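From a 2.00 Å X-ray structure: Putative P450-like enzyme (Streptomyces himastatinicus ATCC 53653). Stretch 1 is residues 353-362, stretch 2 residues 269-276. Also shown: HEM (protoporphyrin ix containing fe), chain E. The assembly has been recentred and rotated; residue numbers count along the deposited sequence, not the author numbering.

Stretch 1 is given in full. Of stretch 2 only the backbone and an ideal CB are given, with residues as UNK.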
# COMPACT_ATOMS: atom_id res chain seq x y z
N ALA A 353 -0.41 -9.88 2.92
CA ALA A 353 0.75 -9.25 2.27
C ALA A 353 2.04 -9.95 2.68
O ALA A 353 2.91 -10.16 1.85
CB ALA A 353 0.80 -7.76 2.58
N ARG A 354 2.16 -10.25 3.97
CA ARG A 354 3.30 -11.00 4.49
C ARG A 354 3.28 -12.45 3.95
O ARG A 354 4.29 -12.98 3.55
CB ARG A 354 3.24 -10.99 5.99
CG ARG A 354 3.63 -9.64 6.63
CD ARG A 354 3.23 -9.58 8.10
NE ARG A 354 3.75 -8.39 8.79
CZ ARG A 354 3.25 -7.85 9.90
NH1 ARG A 354 2.16 -8.36 10.45
NH2 ARG A 354 3.86 -6.80 10.49
N MET A 355 2.12 -13.07 3.87
CA MET A 355 2.09 -14.47 3.39
C MET A 355 2.58 -14.51 1.91
O MET A 355 3.43 -15.28 1.55
CB MET A 355 0.68 -15.07 3.52
CG MET A 355 0.57 -16.51 3.05
SD MET A 355 -0.03 -16.43 1.43
CE MET A 355 -1.69 -15.85 1.71
N GLU A 356 2.09 -13.59 1.10
CA GLU A 356 2.42 -13.49 -0.33
C GLU A 356 3.86 -13.20 -0.60
O GLU A 356 4.49 -13.78 -1.47
CB GLU A 356 1.68 -12.33 -0.99
CG GLU A 356 0.25 -12.48 -1.16
CD GLU A 356 -0.32 -11.32 -1.94
OE1 GLU A 356 -0.67 -11.58 -3.09
OE2 GLU A 356 -0.41 -10.16 -1.44
N SER A 357 4.34 -12.17 0.07
CA SER A 357 5.70 -11.72 -0.11
C SER A 357 6.69 -12.81 0.32
O SER A 357 7.63 -13.09 -0.38
CB SER A 357 5.94 -10.46 0.72
OG SER A 357 5.16 -9.44 0.16
N LYS A 358 6.44 -13.42 1.48
CA LYS A 358 7.28 -14.51 1.96
C LYS A 358 7.32 -15.67 0.95
O LYS A 358 8.40 -16.20 0.63
CB LYS A 358 6.77 -15.02 3.30
CG LYS A 358 7.54 -16.24 3.84
CD LYS A 358 7.00 -16.70 5.21
CE LYS A 358 7.58 -18.03 5.62
NZ LYS A 358 6.95 -18.49 6.89
N ALA A 359 6.15 -16.08 0.46
CA ALA A 359 6.09 -17.16 -0.50
C ALA A 359 6.86 -16.78 -1.76
O ALA A 359 7.59 -17.58 -2.33
CB ALA A 359 4.58 -17.49 -0.87
N ALA A 360 6.72 -15.52 -2.16
CA ALA A 360 7.32 -15.04 -3.40
C ALA A 360 8.83 -15.00 -3.29
O ALA A 360 9.53 -15.46 -4.18
CB ALA A 360 6.78 -13.68 -3.73
N VAL A 361 9.33 -14.41 -2.21
CA VAL A 361 10.76 -14.34 -2.06
C VAL A 361 11.40 -15.72 -1.96
O VAL A 361 12.43 -15.98 -2.60
CB VAL A 361 11.13 -13.55 -0.82
CG1 VAL A 361 12.64 -13.69 -0.52
CG2 VAL A 361 10.74 -12.08 -1.03
N GLU A 362 10.79 -16.59 -1.15
CA GLU A 362 11.28 -17.94 -0.96
C GLU A 362 11.35 -18.66 -2.29
O GLU A 362 12.34 -19.33 -2.59
CB GLU A 362 10.39 -18.71 0.01
CG GLU A 362 10.62 -18.31 1.45
CD GLU A 362 9.68 -19.02 2.38
OE1 GLU A 362 8.63 -19.59 1.93
OE2 GLU A 362 9.98 -19.03 3.59
N UNK A 269 15.10 -16.30 8.31
CA UNK A 269 15.20 -14.83 8.32
C UNK A 269 14.25 -14.10 7.39
O UNK A 269 14.12 -12.87 7.46
CB UNK A 269 16.63 -14.42 7.96
N UNK A 270 13.59 -14.85 6.49
CA UNK A 270 12.78 -14.20 5.48
C UNK A 270 11.67 -13.26 6.05
O UNK A 270 11.58 -12.13 5.62
CB UNK A 270 12.14 -15.28 4.61
N UNK A 271 10.87 -13.70 7.05
CA UNK A 271 9.89 -12.74 7.58
C UNK A 271 10.50 -11.47 8.14
O UNK A 271 9.99 -10.37 7.88
CB UNK A 271 9.06 -13.41 8.68
N UNK A 272 11.60 -11.60 8.88
CA UNK A 272 12.25 -10.40 9.41
C UNK A 272 12.87 -9.57 8.27
O UNK A 272 13.03 -8.33 8.38
CB UNK A 272 13.32 -10.78 10.43
N UNK A 273 13.28 -10.24 7.19
CA UNK A 273 13.77 -9.55 5.99
C UNK A 273 12.69 -8.68 5.36
O UNK A 273 12.92 -7.53 4.96
CB UNK A 273 14.28 -10.57 4.96
N UNK A 274 11.51 -9.25 5.23
CA UNK A 274 10.38 -8.48 4.69
C UNK A 274 10.02 -7.26 5.56
O UNK A 274 9.75 -6.16 5.04
CB UNK A 274 9.16 -9.39 4.55
N UNK A 275 10.02 -7.44 6.86
CA UNK A 275 9.71 -6.32 7.75
C UNK A 275 10.76 -5.24 7.60
O UNK A 275 10.43 -4.06 7.60
CB UNK A 275 9.62 -6.78 9.21
N UNK A 276 12.02 -5.65 7.45
CA UNK A 276 13.12 -4.67 7.33
C UNK A 276 13.07 -4.01 5.95
O UNK A 276 13.44 -2.86 5.79
CB UNK A 276 14.48 -5.34 7.55
CHA HEM E . -3.98 0.10 5.61
CHB HEM E . 0.51 -0.41 3.98
CHC HEM E . -0.86 -4.49 1.78
CHD HEM E . -5.46 -3.47 2.58
C1A HEM E . -2.64 0.36 5.43
C2A HEM E . -1.84 1.45 5.99
C3A HEM E . -0.58 1.29 5.55
C4A HEM E . -0.56 0.11 4.68
CMA HEM E . 0.60 2.21 5.88
CAA HEM E . -2.33 2.56 6.93
CBA HEM E . -3.07 3.66 6.16
CGA HEM E . -3.31 4.91 7.02
O1A HEM E . -3.77 5.96 6.50
O2A HEM E . -3.09 4.89 8.24
C1B HEM E . 0.54 -1.59 3.30
C2B HEM E . 1.73 -2.24 2.83
C3B HEM E . 1.35 -3.37 2.22
C4B HEM E . -0.10 -3.44 2.28
CMB HEM E . 3.13 -1.64 3.06
CAB HEM E . 2.20 -4.45 1.53
CBB HEM E . 3.53 -4.43 1.49
C1C HEM E . -2.24 -4.61 1.81
C2C HEM E . -3.05 -5.72 1.26
C3C HEM E . -4.31 -5.42 1.50
C4C HEM E . -4.34 -4.14 2.16
CMC HEM E . -2.44 -6.97 0.59
CAC HEM E . -5.64 -6.14 1.16
CBC HEM E . -5.72 -7.32 0.57
C1D HEM E . -5.48 -2.41 3.43
C2D HEM E . -6.67 -1.76 3.88
C3D HEM E . -6.20 -0.67 4.83
C4D HEM E . -4.77 -0.75 4.86
CMD HEM E . -8.14 -2.08 3.48
CAD HEM E . -7.10 0.35 5.54
CBD HEM E . -7.50 -0.14 6.91
CGD HEM E . -8.20 0.99 7.63
O1D HEM E . -8.14 2.16 7.18
O2D HEM E . -8.82 0.73 8.70
NA HEM E . -1.81 -0.41 4.66
NB HEM E . -0.57 -2.35 2.93
NC HEM E . -3.09 -3.69 2.32
ND HEM E . -4.36 -1.81 4.05
FE HEM E . -2.49 -2.15 3.61

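Stretch 1 is helical throughout, and the helical part of stretch 2 crosses it at 114°, with 9.8 Å between the axes at closest approach. Toward the second stretch it offers Ser357 and Val361, with Arg354, Lys358 and Glu362 in a row alongside.

Position 269 has phi/psi of -82/-12, and nothing of stretch 1 lies within 5.5 Å of its ideal CB. Stretch 1 sets no demand, so many residues would suit. It is Leu269. Its side chain makes no contact here, but its O accepts the backbone hydrogen bond from N of 273.

Position 270 points its CB toward stretch 1. The ideal CB is 4.4 Å from Glu362 OE2, 4.8 Å from Lys358 CG and 5.4 Å from Val361 CG1. The surroundings are mostly aliphatic and close, so a compact apolar residue such as valine, alanine or isoleucine would fit; a small polar one facing the carboxylate is also conceivable. It is Val270, chi1 t. Its CG1 meets Lys358 CG at 4.1 Å and Val361 CG1 at 4.4 Å, while its CG2 lies 4.2 Å from Glu362 CG. The methyls thus pack against the aliphatic parts of both charged residues.

Position 271 has the shortest CA-to-CA distance to stretch 1, with its CA 6.4 Å from the CA of Lys358. Its CB points sideways, 5.2 Å from Lys358 CD. A phi of -58 permits proline, and an acidic or small residue would also be plausible beside the extended lysine. It is Pro271, with a C-gamma exo ring. Its CG lies 4.3 Å from Lys358 CD, a loose packing against the lysine's methylene chain.

Position 272 is out of reach, and stretch 1 does not restrict the choice. It is Ala272.

Position 273 points toward stretch 1, yet no atom there is within 5.5 Å of its ideal CB. A longer apolar side chain could approach Val361. It is Leu273, chi1 t and chi2 p. Leu273 CD2 lies 4.5 Å from Val361 CG1, at the margin of contact.

Position 274 also points toward stretch 1, with its ideal CB 5.1 Å from Ser357 CB. The space between Ser357, Lys358 and Val361 calls for a medium apolar side chain, leucine, methionine or isoleucine. Ser357 OG already donates to Ala353 O at 2.9 Å, so a polar partner is not required. It is Leu274. Its CD1 lies over the helix backbone, 3.4 Å from Lys358 N and 3.8 Å from Ser357 CB. Its CD2 packs 4.3 Å from Val361 CG2.

Position 275 points sideways, with nothing near its CB. The Arg354 guanidinium extends to this side, so a long acidic residue, or glutamine as a neutral acceptor, would suit. It is Glu275, chi1 and chi2 both m. Arg354 NE donates to Glu275 OE2 at 2.7 Å and Arg354 NH2 to Glu275 OE1 at 3.2 Å, a two-pronged salt bridge.

Position 276 is out of reach and unconstrained by stretch 1. It is Glu276, whose carboxylate is hydrogen-bonded elsewhere in the structure.

Stretch 2, residues 269-276: LVPALLEE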
# COMPACT_ATOMS: atom_id res chain seq x y z
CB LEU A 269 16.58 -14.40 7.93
CG LEU A 269 17.67 -14.74 8.94
CD1 LEU A 269 18.97 -14.33 8.33
CD2 LEU A 269 17.40 -14.05 10.27
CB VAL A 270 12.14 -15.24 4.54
CG1 VAL A 270 11.25 -14.53 3.57
CG2 VAL A 270 13.23 -15.99 3.76
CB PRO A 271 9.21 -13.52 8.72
CG PRO A 271 9.35 -14.94 8.34
CD PRO A 271 10.66 -15.05 7.60
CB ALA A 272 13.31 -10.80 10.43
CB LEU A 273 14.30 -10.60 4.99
CG LEU A 273 14.51 -10.21 3.53
CD1 LEU A 273 15.57 -9.11 3.32
CD2 LEU A 273 14.86 -11.43 2.71
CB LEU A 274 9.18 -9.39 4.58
CG LEU A 274 9.42 -10.48 3.53
CD1 LEU A 274 8.32 -11.54 3.53
CD2 LEU A 274 9.40 -9.70 2.26
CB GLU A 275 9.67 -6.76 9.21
CG GLU A 275 8.60 -7.75 9.61
CD GLU A 275 7.20 -7.25 9.35
OE1 GLU A 275 6.88 -6.12 9.78
OE2 GLU A 275 6.41 -7.98 8.71
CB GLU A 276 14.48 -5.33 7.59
CG GLU A 276 15.72 -4.49 7.34
CD GLU A 276 15.92 -3.40 8.41
OE1 GLU A 276 14.95 -2.97 9.08
OE2 GLU A 276 17.10 -3.10 8.68
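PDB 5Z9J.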